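Local coordinates for putative acetyltransferase (Streptococcus mutans, PDB 3LD2), which binds coenzyme A and is probably an acyltransferase of the GNAT family, its acceptor substrate not being established, at residues Glu46-Leu51 / Val93-Tyr98. Numbering follows the deposited sequence.
Sequences EQVVEL and VGVLDY
With chi1 at 163°, L51 holds CG anti to its backbone N; chi2 of 50° belongs to CD1 and leaves CD2 roughly anti to CA, the extended branch, which lands on strand 93-98. On the strand side, V95 points its two methyls up at the helix and divides them between two partners one helical turn apart. CG1 meets L51 CD2 at 4.2 Å, while CG2 reaches V48 CG1, also at 4.2 Å. The L51 methyl comes still nearer to the main chain, over the face of the V93-G94 peptide, 3.9 Å from G94 N and 4.0 Å from V93 C. The V93 side chain is directed away from the helix. All of this is apolar packing, without a hydrogen bond between the segments.

The arrangement belongs to the GNAT fold, in which helix 45-55 lies across one face of the central mixed sheet; the axes of 46-51 and 93-98 run at 95° to each other, 9.1 Å apart at their closest. V93 and G94 both pair with A86 on the adjacent antiparallel strand 82-88, forming a classic beta bulge directly beneath L51. V85 of that neighbouring strand touches both V48 and V95, extending the apolar layer to the next strand. On the other face, L96 packs against L130 of helix 126-138, and the strand is thus sandwiched between two helices. A polar tie also fastens the helix at the start of strand 92-100, where Q47 OE1 accepts a hydrogen bond from I92 N. The side chain of L51 comes within about 7 Å of the bound coenzyme A.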
# COMPACT_ATOMS: atom_id res chain seq x y z
N GLU A 46 -12.41 -11.37 4.53
CA GLU A 46 -12.52 -11.35 5.99
C GLU A 46 -11.14 -11.17 6.58
O GLU A 46 -10.93 -10.35 7.48
CB GLU A 46 -13.07 -12.69 6.50
CG GLU A 46 -14.23 -12.56 7.46
CD GLU A 46 -15.52 -12.11 6.75
OE1 GLU A 46 -15.46 -11.21 5.87
OE2 GLU A 46 -16.60 -12.67 7.06
N GLN A 47 -10.21 -11.96 6.08
CA GLN A 47 -8.85 -11.96 6.56
C GLN A 47 -8.10 -10.66 6.30
O GLN A 47 -7.42 -10.16 7.18
CB GLN A 47 -8.10 -13.13 5.93
CG GLN A 47 -8.26 -14.41 6.69
CD GLN A 47 -7.55 -15.54 5.98
OE1 GLN A 47 -6.41 -15.90 6.34
NE2 GLN A 47 -8.19 -16.07 4.93
N VAL A 48 -8.22 -10.15 5.08
CA VAL A 48 -7.64 -8.87 4.68
C VAL A 48 -8.13 -7.73 5.59
O VAL A 48 -7.34 -6.95 6.11
CB VAL A 48 -7.95 -8.58 3.18
CG1 VAL A 48 -7.64 -7.15 2.82
CG2 VAL A 48 -7.18 -9.55 2.29
N VAL A 49 -9.44 -7.66 5.80
CA VAL A 49 -9.99 -6.75 6.81
C VAL A 49 -9.30 -6.85 8.20
O VAL A 49 -8.83 -5.85 8.73
CB VAL A 49 -11.51 -6.92 6.95
CG1 VAL A 49 -12.03 -6.13 8.16
CG2 VAL A 49 -12.18 -6.44 5.68
N GLU A 50 -9.25 -8.05 8.76
CA GLU A 50 -8.61 -8.28 10.05
C GLU A 50 -7.16 -7.85 10.06
O GLU A 50 -6.70 -7.20 10.99
CB GLU A 50 -8.66 -9.77 10.42
CG GLU A 50 -9.87 -10.17 11.25
CD GLU A 50 -9.88 -9.53 12.66
OE1 GLU A 50 -10.76 -8.68 12.90
OE2 GLU A 50 -9.01 -9.88 13.52
N LEU A 51 -6.43 -8.23 9.01
CA LEU A 51 -5.03 -7.90 8.92
C LEU A 51 -4.82 -6.39 8.86
O LEU A 51 -3.92 -5.85 9.50
CB LEU A 51 -4.41 -8.57 7.70
CG LEU A 51 -3.05 -8.01 7.23
CD1 LEU A 51 -2.06 -7.91 8.39
CD2 LEU A 51 -2.49 -8.88 6.17
N VAL A 93 -0.86 -13.21 4.98
CA VAL A 93 0.14 -12.54 5.82
C VAL A 93 0.61 -11.21 5.24
O VAL A 93 1.44 -10.52 5.84
CB VAL A 93 1.40 -13.42 6.05
CG1 VAL A 93 1.08 -14.57 6.99
CG2 VAL A 93 1.99 -13.91 4.71
N GLY A 94 0.09 -10.86 4.07
CA GLY A 94 0.40 -9.60 3.42
C GLY A 94 -0.63 -9.23 2.37
O GLY A 94 -1.28 -10.10 1.77
N VAL A 95 -0.81 -7.93 2.14
CA VAL A 95 -1.73 -7.48 1.11
C VAL A 95 -1.29 -6.16 0.44
O VAL A 95 -0.80 -5.25 1.11
CB VAL A 95 -3.17 -7.35 1.64
CG1 VAL A 95 -3.23 -6.39 2.83
CG2 VAL A 95 -4.12 -6.93 0.52
N LEU A 96 -1.45 -6.10 -0.88
CA LEU A 96 -1.14 -4.90 -1.63
C LEU A 96 -2.29 -4.62 -2.59
O LEU A 96 -2.62 -5.46 -3.44
CB LEU A 96 0.18 -5.05 -2.39
CG LEU A 96 0.63 -3.79 -3.18
CD1 LEU A 96 2.13 -3.72 -3.43
CD2 LEU A 96 -0.12 -3.63 -4.52
N ASP A 97 -2.90 -3.45 -2.46
CA ASP A 97 -3.93 -3.01 -3.41
C ASP A 97 -3.40 -1.83 -4.22
O ASP A 97 -2.64 -1.01 -3.71
CB ASP A 97 -5.20 -2.60 -2.69
CG ASP A 97 -5.04 -1.30 -1.93
OD1 ASP A 97 -4.24 -1.28 -0.99
OD2 ASP A 97 -5.72 -0.31 -2.27
N TYR A 98 -3.79 -1.76 -5.48
CA TYR A 98 -3.36 -0.66 -6.35
C TYR A 98 -4.45 -0.20 -7.27
O TYR A 98 -5.41 -0.91 -7.54
CB TYR A 98 -2.10 -1.02 -7.14
CG TYR A 98 -2.23 -2.14 -8.13
CD1 TYR A 98 -2.58 -1.88 -9.45
CD2 TYR A 98 -1.98 -3.46 -7.76
CE1 TYR A 98 -2.69 -2.90 -10.38
CE2 TYR A 98 -2.09 -4.50 -8.68
CZ TYR A 98 -2.46 -4.22 -10.00
OH TYR A 98 -2.58 -5.22 -10.95